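Aminoglycoside phosphotransferase (Alicyclobacillus acidocaldarius subsp. acidocaldarius, PDB 4PDY) probably transfers phosphate groups as a member of the aminoglycoside phosphotransferase family, whose fold is related to that of protein kinases. Local coordinates at residues A[131-145]-A[215-227]. Sequence-based numbering, arbitrary orientation.
With SCN (thiocyanate ion), chain H.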
loop_
_atom_site.group_PDB
_atom_site.type_symbol
_atom_site.label_atom_id
_atom_site.label_comp_id
_atom_site.label_asym_id
_atom_site.label_seq_id
_atom_site.Cartn_x
_atom_site.Cartn_y
_atom_site.Cartn_z
ATOM N N LEU A 131 8.306 -6.101 4.406
ATOM C CA LEU A 131 6.896 -6.500 4.444
ATOM C C LEU A 131 6.738 -7.989 4.805
ATOM O O LEU A 131 5.866 -8.354 5.596
ATOM C CB LEU A 131 6.237 -6.203 3.103
ATOM C CG LEU A 131 6.014 -4.712 2.794
ATOM C CD1 LEU A 131 5.692 -4.565 1.310
ATOM C CD2 LEU A 131 4.930 -4.095 3.671
ATOM N N ALA A 132 7.581 -8.825 4.222
ATOM C CA ALA A 132 7.558 -10.250 4.516
ATOM C C ALA A 132 7.895 -10.526 5.972
ATOM O O ALA A 132 7.302 -11.373 6.628
ATOM C CB ALA A 132 8.505 -10.968 3.595
ATOM N N GLN A 133 8.888 -9.804 6.490
ATOM C CA GLN A 133 9.262 -9.952 7.895
ATOM C C GLN A 133 8.120 -9.552 8.817
ATOM O O GLN A 133 7.890 -10.192 9.840
ATOM C CB GLN A 133 10.520 -9.132 8.222
ATOM C CG GLN A 133 11.786 -9.678 7.606
ATOM C CD GLN A 133 12.998 -8.848 7.938
ATOM O OE1 GLN A 133 12.906 -7.605 8.009
ATOM N NE2 GLN A 133 14.123 -9.510 8.214
ATOM N N PHE A 134 7.434 -8.465 8.485
ATOM C CA PHE A 134 6.293 -8.036 9.291
ATOM C C PHE A 134 5.193 -9.104 9.317
ATOM O O PHE A 134 4.647 -9.412 10.364
ATOM C CB PHE A 134 5.750 -6.705 8.756
ATOM C CG PHE A 134 4.523 -6.201 9.484
ATOM C CD1 PHE A 134 4.563 -5.918 10.835
ATOM C CD2 PHE A 134 3.333 -6.010 8.812
ATOM C CE1 PHE A 134 3.447 -5.455 11.499
ATOM C CE2 PHE A 134 2.219 -5.539 9.456
ATOM C CZ PHE A 134 2.266 -5.284 10.814
ATOM N N HIS A 135 4.920 -9.664 8.153
ATOM C CA HIS A 135 3.867 -10.670 8.040
ATOM C C HIS A 135 4.228 -11.900 8.851
ATOM O O HIS A 135 3.393 -12.429 9.594
ATOM C CB HIS A 135 3.636 -11.012 6.580
ATOM C CG HIS A 135 2.359 -11.757 6.346
ATOM N ND1 HIS A 135 1.159 -11.120 6.148
ATOM C CD2 HIS A 135 2.100 -13.083 6.300
ATOM C CE1 HIS A 135 0.208 -12.024 5.982
ATOM N NE2 HIS A 135 0.756 -13.219 6.076
ATOM N N GLU A 136 5.483 -12.322 8.754
ATOM C CA GLU A 136 5.951 -13.504 9.474
ATOM C C GLU A 136 5.917 -13.282 10.983
ATOM O O GLU A 136 5.487 -14.139 11.756
ATOM C CB GLU A 136 7.357 -13.872 9.006
ATOM C CG GLU A 136 7.982 -15.076 9.693
ATOM C CD GLU A 136 7.392 -16.414 9.258
ATOM O OE1 GLU A 136 6.563 -16.455 8.322
ATOM O OE2 GLU A 136 7.781 -17.439 9.850
ATOM N N ALA A 137 6.429 -12.117 11.417
ATOM C CA ALA A 137 6.526 -11.799 12.842
ATOM C C ALA A 137 5.183 -11.615 13.537
ATOM O O ALA A 137 5.140 -11.550 14.755
ATOM C CB ALA A 137 7.381 -10.550 13.056
ATOM N N THR A 138 4.114 -11.481 12.754
ATOM C CA THR A 138 2.777 -11.270 13.302
ATOM C C THR A 138 1.829 -12.453 13.088
ATOM O O THR A 138 0.632 -12.351 13.344
ATOM C CB THR A 138 2.137 -9.990 12.739
ATOM O OG1 THR A 138 2.111 -10.038 11.310
ATOM C CG2 THR A 138 2.917 -8.753 13.194
ATOM N N ARG A 139 2.376 -13.571 12.622
ATOM C CA ARG A 139 1.575 -14.783 12.438
ATOM C C ARG A 139 0.873 -15.109 13.746
ATOM O O ARG A 139 1.444 -15.008 14.825
ATOM C CB ARG A 139 2.522 -15.926 12.056
ATOM C CG ARG A 139 1.872 -17.235 11.677
ATOM C CD ARG A 139 2.892 -18.189 11.055
ATOM N NE ARG A 139 3.120 -17.914 9.630
ATOM C CZ ARG A 139 2.522 -18.549 8.614
ATOM N NH1 ARG A 139 1.643 -19.515 8.836
ATOM N NH2 ARG A 139 2.796 -18.210 7.361
ATOM N N SER A 140 -0.392 -15.499 13.642
ATOM C CA SER A 140 -1.162 -15.910 14.803
ATOM C C SER A 140 -1.494 -14.788 15.796
ATOM O O SER A 140 -2.123 -15.073 16.817
ATOM C CB SER A 140 -0.478 -17.069 15.559
ATOM O OG SER A 140 -0.352 -18.223 14.738
ATOM N N PHE A 141 -1.114 -13.532 15.513
ATOM C CA PHE A 141 -1.355 -12.440 16.459
ATOM C C PHE A 141 -2.702 -11.801 16.169
ATOM O O PHE A 141 -2.901 -11.236 15.093
ATOM C CB PHE A 141 -0.276 -11.349 16.376
ATOM C CG PHE A 141 -0.507 -10.219 17.359
ATOM C CD1 PHE A 141 -0.262 -10.405 18.705
ATOM C CD2 PHE A 141 -1.089 -9.028 16.957
ATOM C CE1 PHE A 141 -0.530 -9.401 19.621
ATOM C CE2 PHE A 141 -1.373 -8.021 17.862
ATOM C CZ PHE A 141 -1.075 -8.202 19.202
ATOM N N ARG A 142 -3.621 -11.906 17.122
ATOM C CA ARG A 142 -4.949 -11.281 17.029
ATOM C C ARG A 142 -5.559 -11.425 15.649
ATOM O O ARG A 142 -6.037 -10.478 15.031
ATOM C CB ARG A 142 -4.880 -9.817 17.448
ATOM C CG ARG A 142 -4.410 -9.593 18.887
ATOM C CD ARG A 142 -5.419 -10.035 19.931
ATOM N NE ARG A 142 -6.717 -9.377 19.754
ATOM C CZ ARG A 142 -7.049 -8.177 20.256
ATOM N NH1 ARG A 142 -6.199 -7.456 20.988
ATOM N NH2 ARG A 142 -8.257 -7.677 20.046
ATOM N N THR A 143 -5.608 -12.673 15.217
ATOM C CA THR A 143 -6.013 -13.011 13.854
ATOM C C THR A 143 -7.441 -12.602 13.498
ATOM O O THR A 143 -7.703 -12.236 12.353
ATOM C CB THR A 143 -5.842 -14.526 13.597
ATOM O OG1 THR A 143 -4.474 -14.887 13.782
ATOM C CG2 THR A 143 -6.248 -14.901 12.177
ATOM N N ASP A 144 -8.344 -12.635 14.475
ATOM C CA ASP A 144 -9.737 -12.281 14.230
ATOM C C ASP A 144 -10.036 -10.794 14.478
ATOM O O ASP A 144 -11.196 -10.398 14.510
ATOM C CB ASP A 144 -10.646 -13.157 15.097
ATOM C CG ASP A 144 -10.583 -14.629 14.714
ATOM O OD1 ASP A 144 -10.184 -14.939 13.569
ATOM O OD2 ASP A 144 -10.946 -15.478 15.559
ATOM N N TRP A 145 -9.007 -9.970 14.663
ATOM C CA TRP A 145 -9.225 -8.532 14.805
ATOM C C TRP A 145 -9.499 -7.840 13.453
ATOM O O TRP A 145 -8.740 -7.993 12.465
ATOM C CB TRP A 145 -8.023 -7.860 15.449
ATOM C CG TRP A 145 -8.245 -6.402 15.648
ATOM C CD1 TRP A 145 -8.945 -5.809 16.645
ATOM C CD2 TRP A 145 -7.764 -5.352 14.813
ATOM N NE1 TRP A 145 -8.931 -4.442 16.495
ATOM C CE2 TRP A 145 -8.222 -4.136 15.369
ATOM C CE3 TRP A 145 -6.969 -5.312 13.660
ATOM C CZ2 TRP A 145 -7.892 -2.887 14.823
ATOM C CZ3 TRP A 145 -6.664 -4.054 13.108
ATOM C CH2 TRP A 145 -7.134 -2.875 13.690
ATOM N N GLU A 215 -4.403 -18.439 4.681
ATOM C CA GLU A 215 -3.814 -17.208 5.243
ATOM C C GLU A 215 -4.694 -16.601 6.320
ATOM O O GLU A 215 -4.195 -16.187 7.368
ATOM C CB GLU A 215 -3.552 -16.203 4.128
ATOM C CG GLU A 215 -2.276 -16.471 3.346
ATOM C CD GLU A 215 -1.019 -16.060 4.107
ATOM O OE1 GLU A 215 -0.820 -14.860 4.369
ATOM O OE2 GLU A 215 -0.224 -16.945 4.451
ATOM N N ARG A 216 -6.005 -16.556 6.070
ATOM C CA ARG A 216 -6.970 -16.073 7.061
ATOM C C ARG A 216 -6.858 -16.849 8.369
ATOM O O ARG A 216 -6.910 -16.257 9.451
ATOM C CB ARG A 216 -8.407 -16.150 6.520
ATOM C CG ARG A 216 -9.444 -15.473 7.414
ATOM C CD ARG A 216 -10.664 -15.000 6.630
ATOM N NE ARG A 216 -11.817 -14.776 7.502
ATOM C CZ ARG A 216 -12.940 -14.163 7.137
ATOM N NH1 ARG A 216 -13.078 -13.688 5.907
ATOM N NH2 ARG A 216 -13.929 -14.019 8.008
ATOM N N SER A 217 -6.676 -18.162 8.268
ATOM C CA SER A 217 -6.557 -19.005 9.448
ATOM C C SER A 217 -5.233 -18.834 10.196
ATOM O O SER A 217 -5.234 -18.724 11.419
ATOM C CB SER A 217 -6.791 -20.480 9.069
ATOM O OG SER A 217 -6.658 -21.321 10.197
ATOM N N SER A 218 -4.115 -18.798 9.466
ATOM C CA SER A 218 -2.790 -18.727 10.085
ATOM C C SER A 218 -2.438 -17.312 10.562
ATOM O O SER A 218 -1.572 -17.123 11.424
ATOM C CB SER A 218 -1.722 -19.231 9.116
ATOM O OG SER A 218 -1.681 -18.433 7.953
ATOM N N GLY A 219 -3.120 -16.326 9.996
ATOM C CA GLY A 219 -2.920 -14.956 10.375
ATOM C C GLY A 219 -1.647 -14.406 9.782
ATOM O O GLY A 219 -1.124 -14.909 8.787
ATOM N N GLY A 220 -1.153 -13.354 10.403
ATOM C CA GLY A 220 -0.099 -12.562 9.830
ATOM C C GLY A 220 -0.751 -11.313 9.288
ATOM O O GLY A 220 -1.762 -11.363 8.557
ATOM N N TRP A 221 -0.197 -10.161 9.677
ATOM C CA TRP A 221 -0.721 -8.875 9.262
ATOM C C TRP A 221 -0.037 -8.384 8.001
ATOM O O TRP A 221 1.158 -8.619 7.789
ATOM C CB TRP A 221 -0.501 -7.847 10.374
ATOM C CG TRP A 221 -1.302 -8.058 11.603
ATOM C CD1 TRP A 221 -1.543 -9.245 12.254
ATOM C CD2 TRP A 221 -1.936 -7.041 12.388
ATOM N NE1 TRP A 221 -2.315 -9.025 13.376
ATOM C CE2 TRP A 221 -2.585 -7.684 13.469
ATOM C CE3 TRP A 221 -2.060 -5.650 12.258
ATOM C CZ2 TRP A 221 -3.308 -6.973 14.429
ATOM C CZ3 TRP A 221 -2.786 -4.955 13.194
ATOM C CH2 TRP A 221 -3.390 -5.611 14.278
ATOM N N CYS A 222 -0.785 -7.660 7.190
ATOM C CA CYS A 222 -0.241 -6.828 6.123
ATOM C C CYS A 222 -0.226 -5.379 6.574
ATOM O O CYS A 222 -0.997 -4.976 7.428
ATOM C CB CYS A 222 -1.055 -6.944 4.823
ATOM S SG CYS A 222 -0.734 -8.422 3.854
ATOM N N HIS A 223 0.691 -4.613 5.977
ATOM C CA HIS A 223 0.792 -3.188 6.243
ATOM C C HIS A 223 -0.324 -2.399 5.545
ATOM O O HIS A 223 -0.935 -1.513 6.128
ATOM C CB HIS A 223 2.167 -2.710 5.779
ATOM C CG HIS A 223 2.408 -1.248 5.982
ATOM N ND1 HIS A 223 2.063 -0.311 5.039
ATOM C CD2 HIS A 223 2.985 -0.569 7.001
ATOM C CE1 HIS A 223 2.436 0.892 5.463
ATOM N NE2 HIS A 223 2.969 0.755 6.654
ATOM N N LEU A 224 -0.579 -2.730 4.276
ATOM C CA LEU A 224 -1.723 -2.200 3.510
ATOM C C LEU A 224 -1.690 -0.699 3.229
ATOM O O LEU A 224 -2.691 -0.117 2.842
ATOM C CB LEU A 224 -3.055 -2.603 4.135
ATOM C CG LEU A 224 -3.252 -4.122 4.278
ATOM C CD1 LEU A 224 -4.570 -4.476 4.949
ATOM C CD2 LEU A 224 -3.136 -4.819 2.928
ATOM N N ASP A 225 -0.514 -0.076 3.347
ATOM C CA ASP A 225 -0.352 1.287 2.843
ATOM C C ASP A 225 1.055 1.438 2.289
ATOM O O ASP A 225 1.856 2.296 2.712
ATOM C CB ASP A 225 -0.653 2.294 3.941
ATOM C CG ASP A 225 -0.951 3.679 3.406
ATOM O OD1 ASP A 225 -1.126 3.851 2.173
ATOM O OD2 ASP A 225 -1.012 4.600 4.236
ATOM N N VAL A 226 1.339 0.616 1.301
ATOM C CA VAL A 226 2.668 0.440 0.752
ATOM C C VAL A 226 2.911 1.454 -0.342
ATOM O O VAL A 226 2.771 1.182 -1.536
ATOM C CB VAL A 226 2.859 -1.001 0.242
ATOM C CG1 VAL A 226 4.266 -1.205 -0.273
ATOM C CG2 VAL A 226 2.528 -1.987 1.364
ATOM N N ILE A 227 3.274 2.653 0.114
ATOM C CA ILE A 227 3.575 3.785 -0.745
ATOM C C ILE A 227 4.965 4.271 -0.342
ATOM O O ILE A 227 5.381 4.040 0.777
ATOM C CB ILE A 227 2.512 4.891 -0.615
ATOM C CG1 ILE A 227 2.398 5.424 0.825
ATOM C CG2 ILE A 227 1.171 4.338 -1.109
ATOM C CD1 ILE A 227 1.454 6.596 0.974
HETATM S S SCN H . -10.996 0.293 16.713
HETATM C C SCN H . -10.347 -0.827 17.455
HETATM N N SCN H . -9.844 -1.688 18.018
HETATM O O HOH W 1 0.464 -16.317 7.340
HETATM O O HOH W 2 -2.715 -12.661 12.680
HETATM O O HOH W 3 -0.268 -19.281 12.382
HETATM O O HOH W 4 -4.323 -17.364 13.647
HETATM O O HOH W 5 -7.518 -13.271 9.646
#
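W221 lies against T138, F134, F141 and W145. Its backbone N gives a nearly straight hydrogen bond to T138 OG1 (2.8 Å, 174°). T138 OG1 sits between its own backbone N and carbonyl carbon (chi1 56°), where it also donates to F134 O. One hydroxyl therefore ties the end of helix 121-137 to strand 221-222. From W221 CB outward, the contacts change in kind. CB packs on F134 CE2 (3.7 Å) and near T138 OG1. CD1 passes T138 CB. NE1 donates to F141 O at 2.9 Å, with the oxygen in the indole plane, which helps fix the ring's rotation. CZ2 meets F141 CD2. At the far end W221 CH2 touches W145 CE3 at 3.6 Å; these two indoles are nearly parallel but slid apart, with little overlap. F141, W145 and W221 thus form an aromatic cluster, which helix 64-79 borders through C73 and I69.

H135 lies with one ring face over G220, whose CA is 3.9 Å from the ring centroid, a CH-pi contact. Its two nitrogens make weak bonds, ND1 to W221 O and NE2 to E215 OE1. R252 N also binds that carboxylate oxygen. Further along, L131 CD2 packs on H223 CB. The contact joins the C-terminal end of helix 121-137 to the strand that runs into the loop where H223, L224 and D225 spell HLD. With N230 this is consistent with the HxDxxxxN catalytic-loop motif of kinase-like phosphotransferases.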